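Local structure of dihydrofolate reductase (Coxiella burnetii, 3TQ9) at residues I3-A8 with P107-M112; P40-R45 with V93-G98; S34-K39 with P56-I61. The protein probably catalyses the NADPH-dependent reduction of 7,8-dihydrofolate to 5,6,7,8-tetrahydrofolate, a step needed for glycine, purine and DNA precursor synthesis. All coordinates share one frame; numbering follows the deposited sequence.

Contact 1 (I3-A8 with P107-M112); sequences ITLIAA and PKADKM. With MTX (methotrexate), chain C.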
loop_
_atom_site.group_PDB
_atom_site.type_symbol
_atom_site.label_atom_id
_atom_site.label_comp_id
_atom_site.label_asym_id
_atom_site.label_seq_id
_atom_site.Cartn_x
_atom_site.Cartn_y
_atom_site.Cartn_z
ATOM N N ILE A 3 -6.800 -7.679 -6.315
ATOM C CA ILE A 3 -6.095 -7.143 -5.146
ATOM C C ILE A 3 -4.749 -6.580 -5.574
ATOM O O ILE A 3 -3.890 -7.309 -6.075
ATOM C CB ILE A 3 -5.883 -8.220 -4.060
ATOM C CG1 ILE A 3 -7.228 -8.667 -3.488
ATOM C CG2 ILE A 3 -4.990 -7.682 -2.952
ATOM C CD1 ILE A 3 -7.117 -9.767 -2.474
ATOM N N THR A 4 -4.571 -5.280 -5.359
ATOM C CA THR A 4 -3.409 -4.569 -5.835
ATOM C C THR A 4 -2.630 -3.982 -4.673
ATOM O O THR A 4 -3.213 -3.322 -3.812
ATOM C CB THR A 4 -3.830 -3.435 -6.749
ATOM O OG1 THR A 4 -4.526 -3.976 -7.878
ATOM C CG2 THR A 4 -2.617 -2.649 -7.224
ATOM N N LEU A 5 -1.320 -4.238 -4.646
ATOM C CA LEU A 5 -0.423 -3.595 -3.686
ATOM C C LEU A 5 0.238 -2.424 -4.390
ATOM O O LEU A 5 0.774 -2.587 -5.483
ATOM C CB LEU A 5 0.658 -4.561 -3.189
ATOM C CG LEU A 5 0.340 -5.587 -2.090
ATOM C CD1 LEU A 5 -0.978 -6.249 -2.315
ATOM C CD2 LEU A 5 1.436 -6.629 -2.024
ATOM N N ILE A 6 0.186 -1.246 -3.771
ATOM C CA ILE A 6 0.911 -0.072 -4.246
ATOM C C ILE A 6 1.914 0.330 -3.162
ATOM O O ILE A 6 1.547 0.510 -1.999
ATOM C CB ILE A 6 -0.061 1.101 -4.624
ATOM C CG1 ILE A 6 0.690 2.234 -5.331
ATOM C CG2 ILE A 6 -0.818 1.638 -3.409
ATOM C CD1 ILE A 6 -0.229 3.251 -5.964
ATOM N N ALA A 7 3.189 0.424 -3.526
ATOM C CA ALA A 7 4.231 0.752 -2.548
ATOM C C ALA A 7 5.319 1.589 -3.192
ATOM O O ALA A 7 5.596 1.430 -4.377
ATOM C CB ALA A 7 4.819 -0.512 -1.955
ATOM N N ALA A 8 5.892 2.511 -2.417
ATOM C CA ALA A 8 7.104 3.219 -2.799
ATOM C C ALA A 8 8.227 2.684 -1.924
ATOM O O ALA A 8 8.075 2.585 -0.702
ATOM C CB ALA A 8 6.945 4.710 -2.609
ATOM N N PRO A 107 0.624 -12.649 -0.523
ATOM C CA PRO A 107 0.257 -13.939 -1.130
ATOM C C PRO A 107 -1.168 -14.000 -1.712
ATOM O O PRO A 107 -1.537 -14.998 -2.334
ATOM C CB PRO A 107 0.418 -14.928 0.031
ATOM C CG PRO A 107 0.316 -14.092 1.273
ATOM C CD PRO A 107 0.892 -12.776 0.921
ATOM N N LYS A 108 -1.955 -12.950 -1.490
ATOM C CA LYS A 108 -3.258 -12.787 -2.123
ATOM C C LYS A 108 -3.207 -11.797 -3.284
ATOM O O LYS A 108 -4.184 -11.648 -4.005
ATOM C CB LYS A 108 -4.276 -12.316 -1.089
ATOM C CG LYS A 108 -4.537 -13.351 -0.034
ATOM C CD LYS A 108 -5.495 -12.856 1.031
ATOM C CE LYS A 108 -5.947 -14.027 1.898
ATOM N NZ LYS A 108 -7.013 -13.633 2.851
ATOM N N ALA A 109 -2.062 -11.147 -3.475
ATOM C CA ALA A 109 -1.932 -10.051 -4.430
ATOM C C ALA A 109 -2.053 -10.527 -5.860
ATOM O O ALA A 109 -1.406 -11.482 -6.249
ATOM C CB ALA A 109 -0.604 -9.334 -4.239
ATOM N N ASP A 110 -2.891 -9.838 -6.629
ATOM C CA ASP A 110 -3.037 -10.071 -8.063
ATOM C C ASP A 110 -2.070 -9.178 -8.831
ATOM O O ASP A 110 -1.421 -9.624 -9.773
ATOM C CB ASP A 110 -4.470 -9.757 -8.521
ATOM C CG ASP A 110 -5.487 -10.765 -8.023
ATOM O OD1 ASP A 110 -5.395 -11.945 -8.403
ATOM O OD2 ASP A 110 -6.403 -10.371 -7.276
ATOM N N LYS A 111 -1.996 -7.913 -8.422
ATOM C CA LYS A 111 -1.189 -6.905 -9.106
ATOM C C LYS A 111 -0.346 -6.128 -8.104
ATOM O O LYS A 111 -0.744 -5.954 -6.949
ATOM C CB LYS A 111 -2.098 -5.931 -9.860
ATOM C CG LYS A 111 -1.422 -5.295 -11.059
ATOM C CD LYS A 111 -2.219 -4.137 -11.686
ATOM C CE LYS A 111 -1.468 -3.581 -12.926
ATOM N NZ LYS A 111 -2.029 -2.305 -13.470
ATOM N N MET A 112 0.822 -5.669 -8.554
ATOM C CA MET A 112 1.664 -4.747 -7.779
ATOM C C MET A 112 1.978 -3.484 -8.590
ATOM O O MET A 112 2.263 -3.564 -9.782
ATOM C CB MET A 112 2.968 -5.429 -7.336
ATOM C CG MET A 112 2.771 -6.498 -6.268
ATOM S SD MET A 112 4.220 -6.792 -5.246
ATOM C CE MET A 112 5.244 -7.714 -6.383
HETATM N N1 MTX C . 3.775 5.983 -2.410
HETATM C C2 MTX C . 3.370 4.919 -3.198
HETATM N NA2 MTX C . 3.796 4.820 -4.446
HETATM N N3 MTX C . 2.526 3.949 -2.694
HETATM C C4 MTX C . 2.063 4.022 -1.399
HETATM N NA4 MTX C . 1.249 3.080 -0.927
HETATM C C4A MTX C . 2.460 5.085 -0.596
HETATM N N5 MTX C . 2.000 5.168 0.704
HETATM C C6 MTX C . 2.381 6.217 1.498
HETATM C C7 MTX C . 3.240 7.206 1.003
HETATM N N8 MTX C . 3.703 7.135 -0.304
HETATM C C8A MTX C . 3.319 6.073 -1.106
HETATM C C9 MTX C . 1.842 6.253 2.902
HETATM N N10 MTX C . 1.843 7.608 3.427
HETATM C CM MTX C . 2.711 7.862 4.594
HETATM C C11 MTX C . -0.028 10.835 1.434
HETATM C C12 MTX C . 0.889 11.070 2.444
HETATM C C13 MTX C . 1.506 10.006 3.093
HETATM C C14 MTX C . 1.199 8.690 2.740
HETATM C C15 MTX C . 0.268 8.467 1.725
HETATM C C16 MTX C . -0.343 9.535 1.076
HETATM C C MTX C . -0.674 12.003 0.752
HETATM O O MTX C . -0.685 13.250 1.415
HETATM N N MTX C . -1.229 11.853 -0.448
HETATM C CA MTX C . -2.341 12.692 -0.853
HETATM C CT MTX C . -3.252 11.972 -1.780
HETATM O O1 MTX C . -2.912 10.874 -2.255
HETATM O O2 MTX C . -4.365 12.470 -2.067
HETATM C CB MTX C . -1.881 13.990 -1.512
HETATM C CG MTX C . -0.541 13.872 -2.220
HETATM C CD MTX C . -0.214 15.223 -2.807
HETATM O OE1 MTX C . -0.442 15.443 -4.025
HETATM O OE2 MTX C . 0.279 16.128 -2.082
#
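The carboxylate of Asp110 receives the backbone N-H of Ile3 on the anti lone pair of OD2, with Ile3 N to Asp110 OD2 at 2.9 Å and an angle of 166° at the hydrogen. The pair marks the start of a parallel ladder between strands 2-10 and 111-117 in the central sheet of the dihydrofolate reductase fold. Asp110 grips Ile3 a second time through its own N, 2.8 Å from Ile3 O. Its CG lies beside that N (chi1 -70°), which lets one residue take both polar atoms of Ile3. Ile3 O thus takes two donors, Asp110 N and also Lys111 N at 3.1 Å. One rung further on, Leu5 N donates to Lys111 O at 2.9 Å.

Side chains sort onto two faces. On one, Thr4 and Lys111 run alongside each other; Thr4 OG1 bonds to Glu92. Leu5 and Met112 point to the other face, with Leu5 CB 4.2 Å from Met112 CG. Leu5 CD1 also reaches Ala109 CB, in the loop before the strand, at 3.7 Å. Beyond the ladder, strand 2-10 lines the inhibitor pocket. Ile6 O accepts from the 4-amino group NA4 of methotrexate at 2.8 Å. Ala8 O binds the NADPH amide nitrogen N7N, while Ala8 CB lies 3.4 Å from N1 of the pteridine.

Contact 2 (P40-R45 with V93-G98); sequences PIVMGR and VIIIGG. With NDP (NADPH dihydro-nicotinamide-adenine-dinucleotide phosphate), chain B.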
loop_
_atom_site.group_PDB
_atom_site.type_symbol
_atom_site.label_atom_id
_atom_site.label_comp_id
_atom_site.label_asym_id
_atom_site.label_seq_id
_atom_site.Cartn_x
_atom_site.Cartn_y
_atom_site.Cartn_z
ATOM N N PRO A 40 -11.463 1.763 -2.986
ATOM C CA PRO A 40 -11.174 1.354 -1.613
ATOM C C PRO A 40 -9.678 1.178 -1.395
ATOM O O PRO A 40 -9.049 0.398 -2.124
ATOM C CB PRO A 40 -11.902 0.006 -1.482
ATOM C CG PRO A 40 -12.932 0.011 -2.527
ATOM C CD PRO A 40 -12.367 0.812 -3.657
ATOM N N ILE A 41 -9.118 1.923 -0.437
ATOM C CA ILE A 41 -7.728 1.733 -0.016
ATOM C C ILE A 41 -7.695 1.095 1.385
ATOM O O ILE A 41 -8.395 1.537 2.311
ATOM C CB ILE A 41 -6.861 3.041 -0.088
ATOM C CG1 ILE A 41 -7.402 4.147 0.810
ATOM C CG2 ILE A 41 -6.789 3.560 -1.505
ATOM C CD1 ILE A 41 -6.476 5.356 0.888
ATOM N N VAL A 42 -6.904 0.028 1.512
ATOM C CA VAL A 42 -6.762 -0.721 2.753
ATOM C C VAL A 42 -5.380 -0.425 3.332
ATOM O O VAL A 42 -4.362 -0.577 2.652
ATOM C CB VAL A 42 -6.940 -2.235 2.507
ATOM C CG1 VAL A 42 -6.717 -3.030 3.787
ATOM C CG2 VAL A 42 -8.317 -2.529 1.953
ATOM N N MET A 43 -5.356 0.002 4.590
ATOM C CA MET A 43 -4.120 0.354 5.271
ATOM C C MET A 43 -4.119 -0.183 6.695
ATOM O O MET A 43 -5.175 -0.458 7.263
ATOM C CB MET A 43 -3.956 1.878 5.290
ATOM C CG MET A 43 -4.899 2.623 6.257
ATOM S SD MET A 43 -4.946 4.411 5.981
ATOM C CE MET A 43 -5.923 4.490 4.501
ATOM N N GLY A 44 -2.933 -0.337 7.270
ATOM C CA GLY A 44 -2.809 -0.663 8.685
ATOM C C GLY A 44 -3.001 0.575 9.541
ATOM O O GLY A 44 -2.943 1.693 9.047
ATOM N N ARG A 45 -3.215 0.378 10.837
ATOM C CA ARG A 45 -3.453 1.492 11.751
ATOM C C ARG A 45 -2.218 2.385 11.884
ATOM O O ARG A 45 -2.343 3.610 11.965
ATOM C CB ARG A 45 -3.911 0.984 13.115
ATOM C CG ARG A 45 -4.425 2.063 14.057
ATOM C CD ARG A 45 -3.313 2.694 14.870
ATOM N NE ARG A 45 -2.699 1.732 15.778
ATOM C CZ ARG A 45 -1.482 1.847 16.308
ATOM N NH1 ARG A 45 -0.693 2.881 16.021
ATOM N NH2 ARG A 45 -1.047 0.904 17.132
ATOM N N VAL A 93 -9.489 -3.660 -5.146
ATOM C CA VAL A 93 -9.113 -3.217 -3.794
ATOM C C VAL A 93 -7.620 -2.918 -3.793
ATOM O O VAL A 93 -6.825 -3.709 -4.305
ATOM C CB VAL A 93 -9.434 -4.281 -2.738
ATOM C CG1 VAL A 93 -8.953 -3.841 -1.360
ATOM C CG2 VAL A 93 -10.936 -4.568 -2.727
ATOM N N ILE A 94 -7.252 -1.762 -3.240
ATOM C CA ILE A 94 -5.869 -1.300 -3.257
ATOM C C ILE A 94 -5.304 -1.283 -1.858
ATOM O O ILE A 94 -5.798 -0.580 -0.986
ATOM C CB ILE A 94 -5.736 0.095 -3.892
ATOM C CG1 ILE A 94 -6.201 0.035 -5.349
ATOM C CG2 ILE A 94 -4.293 0.567 -3.833
ATOM C CD1 ILE A 94 -6.095 1.334 -6.075
ATOM N N ILE A 95 -4.259 -2.077 -1.661
ATOM C CA ILE A 95 -3.601 -2.201 -0.382
ATOM C C ILE A 95 -2.444 -1.222 -0.396
ATOM O O ILE A 95 -1.551 -1.338 -1.241
ATOM C CB ILE A 95 -3.043 -3.628 -0.159
ATOM C CG1 ILE A 95 -4.108 -4.704 -0.463
ATOM C CG2 ILE A 95 -2.505 -3.767 1.271
ATOM C CD1 ILE A 95 -5.351 -4.612 0.380
ATOM N N ILE A 96 -2.457 -0.265 0.532
ATOM C CA ILE A 96 -1.440 0.789 0.566
ATOM C C ILE A 96 -0.348 0.600 1.638
ATOM O O ILE A 96 0.576 1.366 1.682
ATOM C CB ILE A 96 -2.081 2.212 0.681
ATOM C CG1 ILE A 96 -2.692 2.472 2.056
ATOM C CG2 ILE A 96 -3.140 2.428 -0.409
ATOM C CD1 ILE A 96 -2.890 3.931 2.350
ATOM N N GLY A 97 -0.450 -0.414 2.490
ATOM C CA GLY A 97 0.597 -0.685 3.483
ATOM C C GLY A 97 0.068 -0.675 4.902
ATOM O O GLY A 97 -1.135 -0.548 5.100
ATOM N N GLY A 98 0.938 -0.778 5.907
ATOM C CA GLY A 98 2.392 -0.739 5.761
ATOM C C GLY A 98 3.024 -2.112 5.705
ATOM O O GLY A 98 2.475 -3.017 5.095
HETATM P PA NDP B . 1.288 -1.036 9.404
HETATM O O1A NDP B . 1.312 -2.369 8.718
HETATM O O2A NDP B . 0.979 0.189 8.596
HETATM O O5B NDP B . 0.208 -1.136 10.563
HETATM C C5B NDP B . 0.415 -2.083 11.607
HETATM C C4B NDP B . -0.846 -2.181 12.447
HETATM O O4B NDP B . -1.923 -2.631 11.622
HETATM C C3B NDP B . -0.792 -3.193 13.583
HETATM O O3B NDP B . -0.192 -2.688 14.771
HETATM C C2B NDP B . -2.253 -3.462 13.800
HETATM O O2B NDP B . -2.851 -2.340 14.441
HETATM C C1B NDP B . -2.784 -3.489 12.377
HETATM N N9A NDP B . -2.777 -4.814 11.739
HETATM C C8A NDP B . -1.870 -5.274 10.865
HETATM N N7A NDP B . -2.187 -6.533 10.469
HETATM C C5A NDP B . -3.327 -6.872 11.098
HETATM C C6A NDP B . -4.212 -8.043 11.141
HETATM N N6A NDP B . -3.940 -9.145 10.403
HETATM N N1A NDP B . -5.304 -7.983 11.932
HETATM C C2A NDP B . -5.586 -6.897 12.668
HETATM N N3A NDP B . -4.818 -5.810 12.665
HETATM C C4A NDP B . -3.704 -5.740 11.925
HETATM O O3 NDP B . 2.623 -0.765 10.265
HETATM P PN NDP B . 4.155 -0.689 9.744
HETATM O O1N NDP B . 4.646 -2.029 9.255
HETATM O O2N NDP B . 4.901 -0.020 10.860
HETATM O O5D NDP B . 4.123 0.312 8.509
HETATM C C5D NDP B . 4.152 1.716 8.733
HETATM C C4D NDP B . 5.453 2.226 8.160
HETATM O O4D NDP B . 5.471 1.976 6.753
HETATM C C3D NDP B . 5.555 3.725 8.338
HETATM O O3D NDP B . 6.933 4.111 8.382
HETATM C C2D NDP B . 4.906 4.249 7.083
HETATM O O2D NDP B . 5.276 5.614 6.853
HETATM C C1D NDP B . 5.444 3.238 6.067
HETATM N N1N NDP B . 4.655 3.067 4.848
HETATM C C2N NDP B . 5.303 3.190 3.689
HETATM C C3N NDP B . 4.662 3.035 2.484
HETATM C C7N NDP B . 5.416 3.179 1.208
HETATM O O7N NDP B . 4.831 3.031 0.158
HETATM N N7N NDP B . 6.708 3.482 1.242
HETATM C C4N NDP B . 3.199 2.708 2.500
HETATM C C5N NDP B . 2.562 2.593 3.800
HETATM C C6N NDP B . 3.345 2.773 4.932
HETATM P P2B NDP B . -3.136 -2.169 16.007
HETATM O O1X NDP B . -1.734 -1.937 16.489
HETATM O O2X NDP B . -4.003 -0.940 16.133
HETATM O O3X NDP B . -3.840 -3.421 16.447
#
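Val42 and Ile94 belong to two parallel neighbours, strands 40-44 and 92-97, in the middle of the central sheet of the dihydrofolate reductase fold. The segments are twisted by 29° against each other.

Backbone bonds come first. Ile94 N donates to Pro40 O, and Val42 N to Ile94 O at 2.8 Å. Ile96 N then reaches Val42 O at 2.9 Å. Gly44 N closes the row on a lone pair of Gly97 O.

Apolar contacts lie on both faces. On one, the CG2 branch of Val42 touches Val93 CG1 at 3.6 Å. Ile95 CD1 comes equally close to Val42 CB, because rotation about CB-CG1 (chi2 -60°) brings CD1 toward Val42. The end of the Ile96 side chain reaches two residues, Ile41 and Met43. Ile96 CG1 packs alongside Met43 CB at 3.5 Å, and Ile96 CG2 approaches Ile41 CB at 3.8 Å. Phe32 of helix 26-36 also packs on Ile96.

Contacts with NADPH gather at the C-terminal ends of the strands, where Gly44 and Gly98 are N-caps of the following helices. The Gly97-Gly98 peptide is cis, a family hallmark. Gly98 N makes a weak bond to the phosphate oxygen O2A. Ile96 O lies 3.1 Å from C4N, the hydride-carrying carbon of the nicotinamide. Arg45 binds the 2'-phosphate with two nitrogens, and its NH1 pairs with Asp49. NH2 donates to O1X. NE points at O2X, which lies in the guanidinium plane, at 3.0 Å and 165°.

Contact 3 (S34-K39 with P56-I61); sequences SITLGK and PHRRNI. With MTX (methotrexate), chain C.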
loop_
_atom_site.group_PDB
_atom_site.type_symbol
_atom_site.label_atom_id
_atom_site.label_comp_id
_atom_site.label_asym_id
_atom_site.label_seq_id
_atom_site.Cartn_x
_atom_site.Cartn_y
_atom_site.Cartn_z
ATOM N N SER A 34 -3.656 9.562 -8.254
ATOM C CA SER A 34 -4.413 9.195 -9.450
ATOM C C SER A 34 -4.749 7.708 -9.444
ATOM O O SER A 34 -5.867 7.311 -9.775
ATOM C CB SER A 34 -3.609 9.517 -10.706
ATOM O OG SER A 34 -2.398 8.783 -10.689
ATOM N N ILE A 35 -3.775 6.888 -9.062
ATOM C CA ILE A 35 -3.978 5.449 -8.992
ATOM C C ILE A 35 -5.056 5.064 -7.974
ATOM O O ILE A 35 -5.834 4.150 -8.225
ATOM C CB ILE A 35 -2.662 4.702 -8.662
ATOM C CG1 ILE A 35 -1.700 4.750 -9.848
ATOM C CG2 ILE A 35 -2.933 3.250 -8.353
ATOM C CD1 ILE A 35 -2.138 3.895 -11.035
ATOM N N THR A 36 -5.115 5.758 -6.839
ATOM C CA THR A 36 -6.003 5.365 -5.745
ATOM C C THR A 36 -7.328 6.140 -5.674
ATOM O O THR A 36 -8.211 5.750 -4.910
ATOM C CB THR A 36 -5.299 5.488 -4.389
ATOM O OG1 THR A 36 -4.941 6.853 -4.148
ATOM C CG2 THR A 36 -4.055 4.618 -4.353
ATOM N N LEU A 37 -7.461 7.220 -6.444
ATOM C CA LEU A 37 -8.679 8.047 -6.439
ATOM C C LEU A 37 -9.936 7.237 -6.767
ATOM O O LEU A 37 -9.998 6.558 -7.795
ATOM C CB LEU A 37 -8.572 9.216 -7.447
ATOM C CG LEU A 37 -8.188 10.622 -6.968
ATOM C CD1 LEU A 37 -8.090 11.575 -8.153
ATOM C CD2 LEU A 37 -9.185 11.150 -5.967
ATOM N N GLY A 38 -10.935 7.337 -5.891
ATOM C CA GLY A 38 -12.243 6.714 -6.095
ATOM C C GLY A 38 -12.323 5.229 -5.787
ATOM O O GLY A 38 -13.329 4.591 -6.084
ATOM N N LYS A 39 -11.273 4.672 -5.194
ATOM C CA LYS A 39 -11.223 3.240 -4.925
ATOM C C LYS A 39 -11.072 2.969 -3.429
ATOM O O LYS A 39 -10.648 3.850 -2.675
ATOM C CB LYS A 39 -10.086 2.589 -5.720
ATOM C CG LYS A 39 -10.315 2.634 -7.227
ATOM C CD LYS A 39 -9.062 2.269 -8.027
ATOM C CE LYS A 39 -9.236 2.550 -9.523
ATOM N NZ LYS A 39 -7.933 2.548 -10.257
ATOM N N PRO A 56 -8.586 12.187 0.979
ATOM C CA PRO A 56 -9.872 12.606 0.417
ATOM C C PRO A 56 -10.245 11.845 -0.849
ATOM O O PRO A 56 -9.366 11.349 -1.556
ATOM C CB PRO A 56 -9.658 14.092 0.114
ATOM C CG PRO A 56 -8.188 14.229 -0.084
ATOM C CD PRO A 56 -7.559 13.237 0.852
ATOM N N HIS A 57 -11.547 11.737 -1.100
ATOM C CA HIS A 57 -12.071 11.150 -2.336
ATOM C C HIS A 57 -11.729 9.667 -2.513
ATOM O O HIS A 57 -11.640 9.172 -3.641
ATOM C CB HIS A 57 -11.583 11.951 -3.547
ATOM C CG HIS A 57 -11.766 13.429 -3.407
ATOM N ND1 HIS A 57 -12.950 13.993 -2.980
ATOM C CD2 HIS A 57 -10.924 14.458 -3.651
ATOM C CE1 HIS A 57 -12.826 15.307 -2.960
ATOM N NE2 HIS A 57 -11.607 15.615 -3.362
ATOM N N ARG A 58 -11.558 8.976 -1.390
ATOM C CA ARG A 58 -11.298 7.541 -1.340
ATOM C C ARG A 58 -11.971 6.950 -0.115
ATOM O O ARG A 58 -12.143 7.632 0.898
ATOM C CB ARG A 58 -9.807 7.275 -1.196
ATOM C CG ARG A 58 -9.077 7.136 -2.482
ATOM C CD ARG A 58 -7.679 7.659 -2.351
ATOM N NE ARG A 58 -7.673 9.112 -2.253
ATOM C CZ ARG A 58 -6.575 9.856 -2.269
ATOM N NH1 ARG A 58 -5.375 9.292 -2.379
ATOM N NH2 ARG A 58 -6.680 11.173 -2.173
ATOM N N ARG A 59 -12.334 5.676 -0.209
ATOM C CA ARG A 59 -12.851 4.959 0.940
ATOM C C ARG A 59 -11.655 4.480 1.721
ATOM O O ARG A 59 -10.957 3.558 1.292
ATOM C CB ARG A 59 -13.731 3.780 0.522
ATOM C CG ARG A 59 -14.402 3.096 1.689
ATOM C CD ARG A 59 -15.344 2.018 1.218
ATOM N NE ARG A 59 -15.805 1.207 2.338
ATOM C CZ ARG A 59 -16.522 0.093 2.225
ATOM N NH1 ARG A 59 -16.867 -0.375 1.027
ATOM N NH2 ARG A 59 -16.890 -0.560 3.321
ATOM N N ASN A 60 -11.397 5.133 2.849
ATOM C CA ASN A 60 -10.290 4.762 3.689
ATOM C C ASN A 60 -10.721 3.609 4.555
ATOM O O ASN A 60 -11.704 3.722 5.279
ATOM C CB ASN A 60 -9.865 5.930 4.562
ATOM C CG ASN A 60 -9.112 6.979 3.796
ATOM O OD1 ASN A 60 -7.912 7.137 3.979
ATOM N ND2 ASN A 60 -9.809 7.716 2.939
ATOM N N ILE A 61 -9.992 2.496 4.474
ATOM C CA ILE A 61 -10.279 1.315 5.282
ATOM C C ILE A 61 -9.064 1.011 6.132
ATOM O O ILE A 61 -7.971 0.813 5.595
ATOM C CB ILE A 61 -10.620 0.095 4.403
ATOM C CG1 ILE A 61 -11.740 0.451 3.416
ATOM C CG2 ILE A 61 -11.031 -1.083 5.270
ATOM C CD1 ILE A 61 -12.308 -0.718 2.663
HETATM N N1 MTX C . 3.775 5.983 -2.410
HETATM C C2 MTX C . 3.370 4.919 -3.198
HETATM N NA2 MTX C . 3.796 4.820 -4.446
HETATM N N3 MTX C . 2.526 3.949 -2.694
HETATM C C4 MTX C . 2.063 4.022 -1.399
HETATM N NA4 MTX C . 1.249 3.080 -0.927
HETATM C C4A MTX C . 2.460 5.085 -0.596
HETATM N N5 MTX C . 2.000 5.168 0.704
HETATM C C6 MTX C . 2.381 6.217 1.498
HETATM C C7 MTX C . 3.240 7.206 1.003
HETATM N N8 MTX C . 3.703 7.135 -0.304
HETATM C C8A MTX C . 3.319 6.073 -1.106
HETATM C C9 MTX C . 1.842 6.253 2.902
HETATM N N10 MTX C . 1.843 7.608 3.427
HETATM C CM MTX C . 2.711 7.862 4.594
HETATM C C11 MTX C . -0.028 10.835 1.434
HETATM C C12 MTX C . 0.889 11.070 2.444
HETATM C C13 MTX C . 1.506 10.006 3.093
HETATM C C14 MTX C . 1.199 8.690 2.740
HETATM C C15 MTX C . 0.268 8.467 1.725
HETATM C C16 MTX C . -0.343 9.535 1.076
HETATM C C MTX C . -0.674 12.003 0.752
HETATM O O MTX C . -0.685 13.250 1.415
HETATM N N MTX C . -1.229 11.853 -0.448
HETATM C CA MTX C . -2.341 12.692 -0.853
HETATM C CT MTX C . -3.252 11.972 -1.780
HETATM O O1 MTX C . -2.912 10.874 -2.255
HETATM O O2 MTX C . -4.365 12.470 -2.067
HETATM C CB MTX C . -1.881 13.990 -1.512
HETATM C CG MTX C . -0.541 13.872 -2.220
HETATM C CD MTX C . -0.214 15.223 -2.807
HETATM O OE1 MTX C . -0.442 15.443 -4.025
HETATM O OE2 MTX C . 0.279 16.128 -2.082
#
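The site that holds the glutamate alpha-carboxylate of methotrexate is formed here, where the end of helix 26-36 meets the loop leading into strand 59-63. Arg58 is its centre. NH1 donates to O1 of the ligand at 2.9 Å and NH2 to O2 at 2.7 Å. Both bonds are nearly straight, at 174° and 170°, and the carboxylate lies close to the guanidinium plane. Bends at chi2 and chi3 bring the guanidinium round to Pro56 O. Pro56 O lies near the guanidinium plane and takes NE at 2.9 Å and NH2 at 2.8 Å. That grip fixes the rotation of the group. Across the contact, NH1 makes a weak bond to Thr36 OG1 at 3.0 Å. The same hydroxyl is bonded to Phe32 O one turn back in the helix, so it may help to steady Arg58, though weakly.

Thr36 to Lys39 form a type II turn, with Gly38 at its positive-phi position. Gly38 N donates to His57 O at 3.0 Å. Leu37 lies alongside His57, its CD2 methyl 3.5 Å from His57 CB.

The turn carries the chain from helix 26-36 into strand 40-44. Thr36 packs inward on Ile41 of that strand and Ile94 of strand 92-97. Arg59 and Ile61 bond through their backbones to Ile41, and the Arg59 side chain forms a salt bridge with Asp75 of strand 74-77.

Contacts 1 and 2 are buried and belong to the same sheet. They meet where strand 2-10 pairs with strand 92-97, through Thr4 N to Val93 O and Thr4 O to Ile95 N. Contact 3 lies nearer the surface. It joins the sheet through Ile61, whose N and O bond to Ile41 O and Met43 N of contact 2. The buried pairs are joined mainly by parallel backbone bonds and aliphatic side chains, with an aspartate at the start of contact 1. The surface contact centres on an arginine bonded mainly to the ligand and its own segment. Contacts 1 and 3 bind the pteridine and alpha-carboxylate of methotrexate, contact 2 phosphates of NADPH; contacts 1 and 2 each touch both ligands.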